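Local coordinates for protein ACDH-11, isoform b (PDB 4Y9J) that is a flavoprotein of the acyl-CoA dehydrogenase family that binds flavin-adenine dinucleotide and assembles from four copies of the chain, at residues D31-R36 with D364-M369; A322-M327 with L404-Q409; Y326-I331 with K360-T365; K408-M413 with R437-T442. One frame throughout, in Å; residues are numbered along the deposited sequence.

Contact 1. Residues D31-R36 with D364-M369; sequences DPILDR and DTRGSM
I33 faces R366 with their CA atoms 7.4 Å apart, where the loop entering helix 34-41 meets the flank of helix 352-383. That loop is an Asx turn extended into an Asx motif: D31 OD1 accepts from the backbone N of I33 and, at 2.8 Å, from the backbone N of L34, the two donors arriving from opposite faces of the carboxylate plane. I33 occupies the N-cap position of helix 34-41, and its side chain is directed at the other helix. Its CG1 sits in the crowded position between backbone N and carbonyl carbon (chi1 60°), and the branches serve different partners. I33 CG2 lies over one face of the R366 guanidinium and 3.7 Å from R366 CD, on a chain that runs extended from CG to NE. CD1 goes to the thioether residue, I33 CD1 to M369 CG being 3.7 Å, and these two side chains lie alongside one another, pointing opposite ways. P32 CB approaches the R366 guanidinium obliquely, 3.7 Å from R366 NH2. The contact thus joins the N-terminal region to the C-terminal helical domain of the acyl-CoA dehydrogenase fold, beside a subunit interface. The like charges of R36 and R366 are probably offset by carboxylates: D554 pairs with R36, E362 with R366 NE, and D589 of the second subunit with both arginines. The guanidinium planes stand 57° apart, R366 NH1 lying at the edge of the R36 group, 3.6 Å from R36 NH2.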
# COMPACT_ATOMS: atom_id res chain seq x y z
N ASP B 31 33.52 7.08 -18.29
CA ASP B 31 33.02 6.59 -19.58
C ASP B 31 34.23 6.20 -20.48
O ASP B 31 35.15 7.00 -20.62
CB ASP B 31 32.13 7.60 -20.32
CG ASP B 31 31.34 6.97 -21.50
OD1 ASP B 31 31.85 6.91 -22.64
OD2 ASP B 31 30.16 6.58 -21.29
N PRO B 32 34.17 5.01 -21.10
CA PRO B 32 35.18 4.55 -22.05
C PRO B 32 35.47 5.47 -23.20
O PRO B 32 36.63 5.63 -23.55
CB PRO B 32 34.57 3.25 -22.56
CG PRO B 32 33.85 2.70 -21.38
CD PRO B 32 33.23 3.92 -20.77
N ILE B 33 34.47 6.07 -23.83
CA ILE B 33 34.71 6.85 -25.03
C ILE B 33 34.17 8.26 -25.13
O ILE B 33 34.52 8.95 -26.07
CB ILE B 33 34.17 6.20 -26.31
CG1 ILE B 33 32.68 5.99 -26.26
CG2 ILE B 33 34.92 4.93 -26.71
CD1 ILE B 33 32.15 5.81 -27.66
N LEU B 34 33.31 8.69 -24.21
CA LEU B 34 32.76 10.04 -24.25
C LEU B 34 33.78 11.19 -24.35
O LEU B 34 33.63 12.07 -25.19
CB LEU B 34 31.90 10.27 -22.99
CG LEU B 34 31.16 11.59 -23.01
CD1 LEU B 34 30.40 11.77 -24.31
CD2 LEU B 34 30.25 11.56 -21.80
N ASP B 35 34.75 11.21 -23.45
CA ASP B 35 35.72 12.27 -23.45
C ASP B 35 36.57 12.23 -24.75
O ASP B 35 36.82 13.27 -25.35
CB ASP B 35 36.61 12.18 -22.21
CG ASP B 35 37.69 13.31 -22.14
OD1 ASP B 35 37.34 14.49 -21.85
OD2 ASP B 35 38.89 13.00 -22.34
N ARG B 36 37.05 11.04 -25.16
CA ARG B 36 37.82 10.91 -26.42
C ARG B 36 37.02 11.43 -27.61
O ARG B 36 37.58 12.08 -28.46
CB ARG B 36 38.31 9.47 -26.66
CG ARG B 36 39.45 9.03 -25.75
CD ARG B 36 40.28 7.89 -26.29
NE ARG B 36 39.57 6.63 -26.62
CZ ARG B 36 39.09 5.76 -25.73
NH1 ARG B 36 39.18 5.98 -24.42
NH2 ARG B 36 38.48 4.65 -26.15
N ASP B 364 29.17 -3.14 -29.07
CA ASP B 364 27.89 -2.75 -29.64
C ASP B 364 27.46 -1.36 -29.12
O ASP B 364 26.86 -0.60 -29.85
CB ASP B 364 26.81 -3.81 -29.32
CG ASP B 364 26.95 -5.09 -30.17
OD1 ASP B 364 27.63 -5.08 -31.23
OD2 ASP B 364 26.27 -6.10 -29.76
N THR B 365 27.79 -1.04 -27.88
CA THR B 365 27.40 0.20 -27.23
C THR B 365 28.24 1.34 -27.85
O THR B 365 27.72 2.40 -28.07
CB THR B 365 27.64 0.09 -25.72
OG1 THR B 365 26.73 -0.90 -25.15
CG2 THR B 365 27.40 1.39 -25.07
N ARG B 366 29.53 1.10 -28.09
CA ARG B 366 30.37 2.14 -28.66
C ARG B 366 29.90 2.54 -30.04
O ARG B 366 29.92 3.72 -30.38
CB ARG B 366 31.82 1.72 -28.70
CG ARG B 366 32.44 1.61 -27.34
CD ARG B 366 33.93 1.41 -27.43
NE ARG B 366 34.57 1.12 -26.16
CZ ARG B 366 35.88 1.21 -25.97
NH1 ARG B 366 36.72 1.57 -26.96
NH2 ARG B 366 36.36 0.93 -24.78
N GLY B 367 29.47 1.59 -30.85
CA GLY B 367 29.00 1.90 -32.21
C GLY B 367 27.78 2.84 -32.18
O GLY B 367 27.70 3.85 -32.86
N SER B 368 26.84 2.49 -31.36
CA SER B 368 25.64 3.33 -31.24
C SER B 368 25.89 4.71 -30.58
O SER B 368 25.27 5.69 -30.87
CB SER B 368 24.54 2.58 -30.52
OG SER B 368 24.18 1.54 -31.33
N MET B 369 26.82 4.74 -29.70
CA MET B 369 27.26 5.96 -29.12
C MET B 369 27.81 6.91 -30.20
O MET B 369 27.49 8.10 -30.18
CB MET B 369 28.36 5.60 -28.16
CG MET B 369 28.59 6.60 -27.15
SD MET B 369 27.34 6.26 -25.86
CE MET B 369 27.95 7.84 -25.31

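Contact 2. Residues A322-M327 with L404-Q409; sequences ASLGYM and LYAGKQ. With UCC (S-{(3S,5R,9R)-1-[(2R,3S,4R,5R)-5-(6-amino-9H-purin-9-yl)-4-hydroxy-3-(phosphonooxy)tetrahydrofuran-2-yl]-3,5,9-trihydroxy-8,8-dimethyl-3,5-dioxido-10,14-dioxo-2,4,6-trioxa-11,15-diaza-3lambda~5~,5lambda~5~-diphosphaheptadecan-17-yl} undecanethioate), chain F.
M327 meets Q409 at about a right angle, between helices 304-338 and 389-419 of the C-terminal helical domain. The segment axes approach to 8.7 Å at 33°, both running in the same general direction. M327 CB points toward the other helix, and CG leaves it anti to the carbonyl carbon. SD comes next, 4.0 Å from A406 O and almost as close to Q409 CB. The chain then bends at chi3 (59°), which brings the methyl across the glutamine, M327 CE to Q409 OE1 being 3.8 Å. One turn earlier the backbones are closer: S323 CB lies 3.6 Å from A406 O, and S323 OG packs on G407 CA at 3.7 Å. L324 CG rests more loosely on the methyl of A406. On another side of helix 304-338, A322 lines the ligand pocket, where A322 CB comes 3.3 Å from C11, the last carbon of the UCC acyl chain, a short approach. The polar tips are satisfied by neighbours, S323 OG by T442, and the Q409 amide by S368 OG and the carbonyl oxygen of D364. Between the two segments, cohesion therefore comes from van der Waals packing of methyl, thioether and small residues, consistent with a close helix pair beside the pocket.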
# COMPACT_ATOMS: atom_id res chain seq x y z
N ALA B 322 18.65 7.95 -23.92
CA ALA B 322 18.16 7.15 -22.81
C ALA B 322 18.52 5.68 -23.01
O ALA B 322 19.04 5.07 -22.09
CB ALA B 322 16.68 7.28 -22.71
N SER B 323 18.32 5.14 -24.21
CA SER B 323 18.69 3.77 -24.50
C SER B 323 20.17 3.55 -24.19
O SER B 323 20.56 2.58 -23.54
CB SER B 323 18.39 3.44 -25.97
OG SER B 323 17.02 3.39 -26.22
N LEU B 324 21.00 4.43 -24.68
CA LEU B 324 22.42 4.33 -24.55
C LEU B 324 22.85 4.57 -23.11
O LEU B 324 23.82 3.96 -22.65
CB LEU B 324 23.13 5.29 -25.51
CG LEU B 324 23.03 4.80 -26.97
CD1 LEU B 324 23.31 5.89 -27.95
CD2 LEU B 324 23.95 3.62 -27.20
N GLY B 325 22.15 5.47 -22.44
CA GLY B 325 22.37 5.71 -21.02
C GLY B 325 22.19 4.44 -20.14
O GLY B 325 23.08 4.13 -19.30
N TYR B 326 21.15 3.69 -20.43
CA TYR B 326 20.88 2.43 -19.71
C TYR B 326 21.92 1.35 -20.04
O TYR B 326 22.38 0.62 -19.14
CB TYR B 326 19.48 1.91 -20.00
CG TYR B 326 18.40 2.83 -19.46
CD1 TYR B 326 18.39 3.20 -18.15
CD2 TYR B 326 17.39 3.32 -20.27
CE1 TYR B 326 17.41 4.04 -17.64
CE2 TYR B 326 16.39 4.14 -19.77
CZ TYR B 326 16.43 4.50 -18.45
OH TYR B 326 15.53 5.39 -17.88
N MET B 327 22.30 1.27 -21.31
CA MET B 327 23.33 0.34 -21.76
C MET B 327 24.67 0.64 -21.09
O MET B 327 25.31 -0.22 -20.46
CB MET B 327 23.44 0.36 -23.27
CG MET B 327 22.19 -0.12 -23.98
SD MET B 327 21.95 0.38 -25.73
CE MET B 327 23.39 -0.30 -26.38
N LEU B 404 15.57 3.73 -33.49
CA LEU B 404 15.06 2.37 -33.54
C LEU B 404 16.17 1.37 -33.25
O LEU B 404 15.93 0.32 -32.64
CB LEU B 404 14.37 2.07 -34.86
CG LEU B 404 15.18 2.00 -36.14
CD1 LEU B 404 15.69 0.57 -36.38
CD2 LEU B 404 14.36 2.47 -37.34
N TYR B 405 17.38 1.66 -33.65
CA TYR B 405 18.46 0.69 -33.47
C TYR B 405 18.92 0.62 -31.99
O TYR B 405 18.97 -0.51 -31.40
CB TYR B 405 19.64 0.96 -34.43
CG TYR B 405 20.61 -0.25 -34.47
CD1 TYR B 405 20.23 -1.42 -35.10
CD2 TYR B 405 21.83 -0.21 -33.85
CE1 TYR B 405 21.08 -2.51 -35.16
CE2 TYR B 405 22.69 -1.27 -33.88
CZ TYR B 405 22.31 -2.43 -34.56
OH TYR B 405 23.12 -3.54 -34.59
N ALA B 406 19.25 1.76 -31.38
CA ALA B 406 19.62 1.78 -29.97
C ALA B 406 18.47 1.24 -29.11
O ALA B 406 18.68 0.55 -28.10
CB ALA B 406 20.01 3.19 -29.50
N GLY B 407 17.25 1.55 -29.55
CA GLY B 407 16.04 1.11 -28.93
C GLY B 407 15.94 -0.38 -28.80
O GLY B 407 15.52 -0.92 -27.79
N LYS B 408 16.33 -1.04 -29.88
CA LYS B 408 16.19 -2.47 -29.97
C LYS B 408 17.41 -3.15 -29.35
O LYS B 408 17.31 -4.27 -28.88
CB LYS B 408 15.95 -2.86 -31.41
CG LYS B 408 15.71 -4.31 -31.69
CD LYS B 408 14.69 -4.96 -30.76
CE LYS B 408 13.32 -4.28 -30.86
NZ LYS B 408 12.31 -4.81 -29.98
N GLN B 409 18.57 -2.50 -29.34
CA GLN B 409 19.71 -2.99 -28.56
C GLN B 409 19.48 -3.03 -27.02
O GLN B 409 20.04 -3.88 -26.37
CB GLN B 409 20.94 -2.15 -28.79
CG GLN B 409 21.58 -2.27 -30.14
CD GLN B 409 22.75 -1.34 -30.21
OE1 GLN B 409 22.58 -0.13 -30.05
NE2 GLN B 409 23.93 -1.87 -30.43
OA1 UCC F . 5.34 8.54 -27.09
CA1 UCC F . 5.26 9.80 -26.81
CA2 UCC F . 5.83 10.54 -25.59
CA3 UCC F . 6.88 9.90 -24.75
CA4 UCC F . 7.99 10.92 -24.33
CA5 UCC F . 9.31 10.55 -25.03
CA6 UCC F . 10.47 10.66 -24.10
CA7 UCC F . 11.78 10.30 -24.79
CA8 UCC F . 12.68 10.70 -23.69
CA9 UCC F . 13.75 9.84 -23.28
C10 UCC F . 13.60 9.31 -21.92
C11 UCC F . 13.50 7.81 -22.19
S UCC F . 4.45 10.95 -27.71
CP1 UCC F . 3.68 10.12 -29.16
CP2 UCC F . 4.63 9.47 -30.11
NP1 UCC F . 3.98 9.08 -31.38
CP3 UCC F . 4.78 8.77 -32.40
OP1 UCC F . 6.01 8.67 -32.32
CP4 UCC F . 4.12 8.60 -33.75
CP5 UCC F . 4.55 7.26 -34.36
NP2 UCC F . 4.00 7.31 -35.71
CP6 UCC F . 4.60 7.91 -36.74
OP2 UCC F . 5.73 8.38 -36.69
CP8 UCC F . 3.83 7.85 -38.04
OP3 UCC F . 4.74 7.48 -39.12
CPB UCC F . 3.25 9.15 -38.54
CP7 UCC F . 4.10 10.42 -38.48
CP9 UCC F . 2.38 9.58 -37.28
CPA UCC F . 2.02 8.99 -39.47
O7 UCC F . 1.51 10.30 -39.83
P2 UCC F . 0.60 10.47 -41.16
O21 UCC F . 0.14 11.91 -41.29
O22 UCC F . -0.34 9.25 -41.20
O6 UCC F . 1.72 10.12 -42.29
P1 UCC F . 2.30 11.05 -43.45
O11 UCC F . 1.23 11.53 -44.42
O12 UCC F . 3.45 10.24 -43.97
O5' UCC F . 2.87 12.32 -42.53
C5' UCC F . 2.33 13.65 -42.73
C4' UCC F . 3.45 14.68 -42.99
C3' UCC F . 4.25 14.34 -44.24
O3' UCC F . 4.66 15.58 -44.75
P3 UCC F . 4.16 16.13 -46.15
O33 UCC F . 4.78 17.51 -46.19
O32 UCC F . 2.67 16.28 -45.99
O31 UCC F . 4.68 15.08 -47.17
C2' UCC F . 5.47 13.57 -43.77
O2' UCC F . 6.65 13.77 -44.54
O4' UCC F . 4.39 14.66 -41.89
C1' UCC F . 5.66 14.27 -42.42
N9 UCC F . 6.42 13.52 -41.41
C4 UCC F . 7.65 13.86 -41.05
N3 UCC F . 8.49 14.88 -41.35
C8 UCC F . 6.02 12.38 -40.78
N7 UCC F . 7.01 11.99 -39.95
C5 UCC F . 8.04 12.86 -40.06
C6 UCC F . 9.36 13.05 -39.41
N6 UCC F . 9.78 12.16 -38.48
N1 UCC F . 10.14 14.09 -39.85
C2 UCC F . 9.71 14.96 -40.78

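Contact 3. Residues Y326-I331 with K360-T365; sequences YMRRII and KMEVDT
R328 and E362 meet end-on, NH1 and NH2 of the guanidinium each gripping one carboxylate oxygen. The two planes are nearly coplanar, 29° apart. The bond from R328 NH1 to E362 OE1 is 2.7 Å long, almost straight, and uses the syn lone pair of that oxygen; the bond from R328 NH2 to E362 OE2, 3.0 Å, is tilted from both planes. E362 has CG anti to its backbone N (chi1 -179°), and both chains bend on the way to the bridge, the arginine at chi2 and chi3. T365 CG2 covers one guanidinium face, 3.8 Å from R328 NH2. I331 is turned differently against each neighbour. It crosses E362 at about a right angle, with I331 CG2 3.6 Å from E362 OE1; its CD1 meets T365 tip to tip, though the exact position of the threonine hydroxyl is less certain; and it lies alongside M361, pointing the opposite way, I331 CG1 to M361 CE being 3.9 Å. These contacts join helices 304-338 and 352-383, a nearly antiparallel pair of the acyl-CoA dehydrogenase C-terminal helical domain, whose segment axes pass 10.5 Å apart. The buried bridge belongs to a wider charge network: R328 NE pairs with D31, and E362 OE2 with R366 NE. The neighbouring arginines would be expected to favour the ionised form of the buried D31 and E362 carboxylates, while the two-point grip fixes how guanidinium and carboxylate are turned.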
# COMPACT_ATOMS: atom_id res chain seq x y z
N TYR B 326 21.15 3.69 -20.43
CA TYR B 326 20.88 2.43 -19.71
C TYR B 326 21.92 1.35 -20.04
O TYR B 326 22.38 0.62 -19.14
CB TYR B 326 19.48 1.91 -20.00
CG TYR B 326 18.40 2.83 -19.46
CD1 TYR B 326 18.39 3.20 -18.15
CD2 TYR B 326 17.39 3.32 -20.27
CE1 TYR B 326 17.41 4.04 -17.64
CE2 TYR B 326 16.39 4.14 -19.77
CZ TYR B 326 16.43 4.50 -18.45
OH TYR B 326 15.53 5.39 -17.88
N MET B 327 22.30 1.27 -21.31
CA MET B 327 23.33 0.34 -21.76
C MET B 327 24.67 0.64 -21.09
O MET B 327 25.31 -0.22 -20.46
CB MET B 327 23.44 0.36 -23.27
CG MET B 327 22.19 -0.12 -23.98
SD MET B 327 21.95 0.38 -25.73
CE MET B 327 23.39 -0.30 -26.38
N ARG B 328 25.10 1.89 -21.14
CA ARG B 328 26.35 2.28 -20.48
C ARG B 328 26.25 2.10 -18.97
O ARG B 328 27.23 1.65 -18.35
CB ARG B 328 26.69 3.72 -20.83
CG ARG B 328 27.83 4.36 -20.00
CD ARG B 328 29.15 3.65 -20.11
NE ARG B 328 29.58 3.59 -21.51
CZ ARG B 328 30.17 2.57 -22.12
NH1 ARG B 328 30.41 1.44 -21.45
NH2 ARG B 328 30.53 2.68 -23.41
N ARG B 329 25.13 2.47 -18.37
CA ARG B 329 25.02 2.36 -16.92
C ARG B 329 25.21 0.88 -16.43
O ARG B 329 25.97 0.60 -15.53
CB ARG B 329 23.70 2.98 -16.40
CG ARG B 329 23.46 2.82 -14.92
CD ARG B 329 24.57 3.48 -14.11
NE ARG B 329 24.63 4.96 -14.30
CZ ARG B 329 23.93 5.84 -13.59
NH1 ARG B 329 23.01 5.45 -12.72
NH2 ARG B 329 24.08 7.14 -13.83
N ILE B 330 24.52 -0.04 -17.07
CA ILE B 330 24.61 -1.43 -16.68
C ILE B 330 26.00 -1.95 -16.88
O ILE B 330 26.48 -2.66 -16.03
CB ILE B 330 23.47 -2.29 -17.25
CG1 ILE B 330 23.31 -3.59 -16.44
CG2 ILE B 330 23.76 -2.67 -18.68
CD1 ILE B 330 22.89 -3.34 -15.01
N ILE B 331 26.69 -1.56 -17.93
CA ILE B 331 28.01 -2.03 -18.17
C ILE B 331 28.97 -1.41 -17.13
O ILE B 331 29.85 -2.07 -16.62
CB ILE B 331 28.48 -1.66 -19.61
CG1 ILE B 331 27.67 -2.38 -20.69
CG2 ILE B 331 29.98 -1.90 -19.80
CD1 ILE B 331 28.04 -1.88 -22.09
N LYS B 360 31.65 -7.87 -25.76
CA LYS B 360 30.70 -7.74 -26.86
C LYS B 360 29.67 -6.62 -26.61
O LYS B 360 29.33 -5.89 -27.54
CB LYS B 360 29.98 -9.11 -27.14
CG LYS B 360 28.83 -9.02 -28.14
CD LYS B 360 29.29 -8.62 -29.56
CE LYS B 360 28.25 -8.84 -30.72
NZ LYS B 360 28.47 -7.85 -31.87
N MET B 361 29.15 -6.50 -25.38
CA MET B 361 28.25 -5.40 -25.00
C MET B 361 28.91 -4.04 -25.20
O MET B 361 28.27 -3.12 -25.70
CB MET B 361 27.79 -5.54 -23.55
CG MET B 361 27.04 -6.87 -23.31
SD MET B 361 26.88 -7.37 -21.58
CE MET B 361 26.15 -6.02 -20.75
N GLU B 362 30.18 -3.94 -24.84
CA GLU B 362 30.92 -2.74 -25.02
C GLU B 362 31.11 -2.35 -26.49
O GLU B 362 30.95 -1.22 -26.84
CB GLU B 362 32.24 -2.85 -24.26
CG GLU B 362 33.06 -1.60 -24.39
CD GLU B 362 32.43 -0.41 -23.68
OE1 GLU B 362 31.66 -0.63 -22.74
OE2 GLU B 362 32.72 0.73 -24.09
N VAL B 363 31.42 -3.30 -27.35
CA VAL B 363 31.60 -3.07 -28.79
C VAL B 363 30.30 -2.52 -29.42
O VAL B 363 30.31 -1.52 -30.14
CB VAL B 363 31.99 -4.39 -29.51
CG1 VAL B 363 31.86 -4.28 -31.03
CG2 VAL B 363 33.38 -4.85 -29.13
N ASP B 364 29.17 -3.14 -29.07
CA ASP B 364 27.89 -2.75 -29.64
C ASP B 364 27.46 -1.36 -29.12
O ASP B 364 26.86 -0.60 -29.85
CB ASP B 364 26.81 -3.81 -29.32
CG ASP B 364 26.95 -5.09 -30.17
OD1 ASP B 364 27.63 -5.08 -31.23
OD2 ASP B 364 26.27 -6.10 -29.76
N THR B 365 27.79 -1.04 -27.88
CA THR B 365 27.40 0.20 -27.23
C THR B 365 28.24 1.34 -27.85
O THR B 365 27.72 2.40 -28.07
CB THR B 365 27.64 0.09 -25.72
OG1 THR B 365 26.73 -0.90 -25.15
CG2 THR B 365 27.40 1.39 -25.07

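Contact 4. Residues K408-M413 with R437-T442; sequences KQAVPM and RDAQVT
V411 overlaps Q440 with its CG2 methyl, which is set over the backbone as well as the side chain. V411 CG2 lies 3.4 Å from Q440 CA, a tight approach, and 3.6 Å from Q440 NE2, while V411 CG1 touches the same amide nitrogen at 3.9 Å. The glutamine has CG anti to its backbone N (chi1 175°); the bend at chi2 turns CD back toward the valine, and NE2 ends beside V411 CG2, bonding onward to S415 of the second subunit. Backbones are near each other too, with the CA atoms of V411 and Q440 5.7 Å apart. One residue earlier, A410 CB faces the methyl of A439 loosely and meets T442 OG1 at 3.9 Å. The contact packs helix 389-419, at a kink before P412 where the proline N can give no bond to the preceding turn, against the type I beta turn A439-T442. A439 O is gripped twice in that turn, by the backbone N and the hydroxyl of T442; T442 OG1 lies in the carbonyl plane, 2.8 Å from A439 O. T442 OG1 also bonds to S323 OG, and T442 O receives K403 and N319, so T442 OG1 and T442 O each have partners beyond the turn. In this helical domain the turn, fixed by these bonds, borders both ligands: V441 touches FAD, and the T442 side chain comes within about 4 Å of UCC. Across the contact the chemistry is van der Waals packing of alanine and valine methyls against a turn backbone, a glutamine side chain and a threonine hydroxyl.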
# COMPACT_ATOMS: atom_id res chain seq x y z
N LYS B 408 16.33 -1.04 -29.88
CA LYS B 408 16.19 -2.47 -29.97
C LYS B 408 17.41 -3.15 -29.35
O LYS B 408 17.31 -4.27 -28.88
CB LYS B 408 15.95 -2.86 -31.41
CG LYS B 408 15.71 -4.31 -31.69
CD LYS B 408 14.69 -4.96 -30.76
CE LYS B 408 13.32 -4.28 -30.86
NZ LYS B 408 12.31 -4.81 -29.98
N GLN B 409 18.57 -2.50 -29.34
CA GLN B 409 19.71 -2.99 -28.56
C GLN B 409 19.48 -3.03 -27.02
O GLN B 409 20.04 -3.88 -26.37
CB GLN B 409 20.94 -2.15 -28.79
CG GLN B 409 21.58 -2.27 -30.14
CD GLN B 409 22.75 -1.34 -30.21
OE1 GLN B 409 22.58 -0.13 -30.05
NE2 GLN B 409 23.93 -1.87 -30.43
N ALA B 410 18.68 -2.13 -26.50
CA ALA B 410 18.71 -1.76 -25.08
C ALA B 410 18.22 -2.90 -24.15
O ALA B 410 18.92 -3.23 -23.21
CB ALA B 410 17.88 -0.51 -24.81
N VAL B 411 17.07 -3.49 -24.42
CA VAL B 411 16.57 -4.50 -23.49
C VAL B 411 17.44 -5.75 -23.47
O VAL B 411 17.83 -6.17 -22.41
CB VAL B 411 15.09 -4.84 -23.68
CG1 VAL B 411 14.67 -6.02 -22.79
CG2 VAL B 411 14.21 -3.61 -23.34
N PRO B 412 17.81 -6.32 -24.63
CA PRO B 412 18.70 -7.47 -24.47
C PRO B 412 20.05 -7.15 -23.82
O PRO B 412 20.57 -8.03 -23.12
CB PRO B 412 18.95 -7.94 -25.90
CG PRO B 412 17.73 -7.44 -26.65
CD PRO B 412 17.36 -6.13 -26.02
N MET B 413 20.61 -5.98 -24.09
CA MET B 413 21.87 -5.64 -23.46
C MET B 413 21.70 -5.41 -21.92
O MET B 413 22.51 -5.88 -21.14
CB MET B 413 22.50 -4.40 -24.07
CG MET B 413 23.98 -4.34 -23.69
SD MET B 413 24.81 -2.96 -24.40
CE MET B 413 24.83 -3.59 -26.10
N ARG B 437 13.49 -2.36 -16.57
CA ARG B 437 12.08 -1.99 -16.71
C ARG B 437 11.97 -0.65 -17.52
O ARG B 437 11.11 -0.50 -18.41
CB ARG B 437 11.43 -1.93 -15.34
CG ARG B 437 11.32 -3.33 -14.67
CD ARG B 437 10.42 -3.27 -13.48
NE ARG B 437 11.02 -2.58 -12.38
CZ ARG B 437 10.85 -1.32 -12.05
NH1 ARG B 437 10.01 -0.53 -12.71
NH2 ARG B 437 11.48 -0.88 -10.97
N ASP B 438 12.79 0.31 -17.15
CA ASP B 438 12.88 1.61 -17.80
C ASP B 438 13.41 1.55 -19.26
O ASP B 438 12.83 2.15 -20.16
CB ASP B 438 13.63 2.63 -16.93
CG ASP B 438 12.85 2.99 -15.58
OD1 ASP B 438 11.72 2.46 -15.27
OD2 ASP B 438 13.37 3.88 -14.79
N ALA B 439 14.47 0.78 -19.48
CA ALA B 439 15.03 0.60 -20.82
C ALA B 439 13.98 0.02 -21.79
O ALA B 439 14.00 0.33 -22.97
CB ALA B 439 16.25 -0.34 -20.77
N GLN B 440 13.04 -0.79 -21.28
CA GLN B 440 11.97 -1.36 -22.07
C GLN B 440 10.98 -0.32 -22.63
O GLN B 440 10.27 -0.61 -23.58
CB GLN B 440 11.29 -2.51 -21.30
CG GLN B 440 10.08 -3.14 -21.93
CD GLN B 440 10.44 -3.88 -23.23
OE1 GLN B 440 10.33 -3.29 -24.36
NE2 GLN B 440 10.92 -5.05 -23.11
N VAL B 441 10.89 0.88 -22.04
CA VAL B 441 10.07 1.90 -22.67
C VAL B 441 10.63 2.36 -24.07
O VAL B 441 9.89 2.77 -24.96
CB VAL B 441 9.85 3.12 -21.77
CG1 VAL B 441 10.99 4.11 -21.83
CG2 VAL B 441 8.51 3.76 -22.15
N THR B 442 11.94 2.29 -24.17
CA THR B 442 12.67 2.99 -25.26
C THR B 442 12.38 2.44 -26.69
O THR B 442 12.35 3.24 -27.59
CB THR B 442 14.17 3.19 -24.99
OG1 THR B 442 14.91 1.96 -25.00
CG2 THR B 442 14.42 3.90 -23.72

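Overall arrangement
From the N terminus, contact 1 closes the longest loop, bringing the start of helix 34-41 back to helix 352-383 across a loop of more than three hundred residues that includes the middle domain. Contact 3 nests inside it, ending on the same helix, and also inside contact 2, with which it shares residues Y326 and M327 of helix 304-338. Contact 2 crosses contact 1, since its segments alternate with those of 31-36 and 364-369. Contact 4 opens on helix 389-419 where contact 2 ends. Side chains couple them: R328 reaches back to D31, Q409 to S368, and S323 to T442. Together they tie the N-terminal region, three long helices and the ligand-bordering turn into one core.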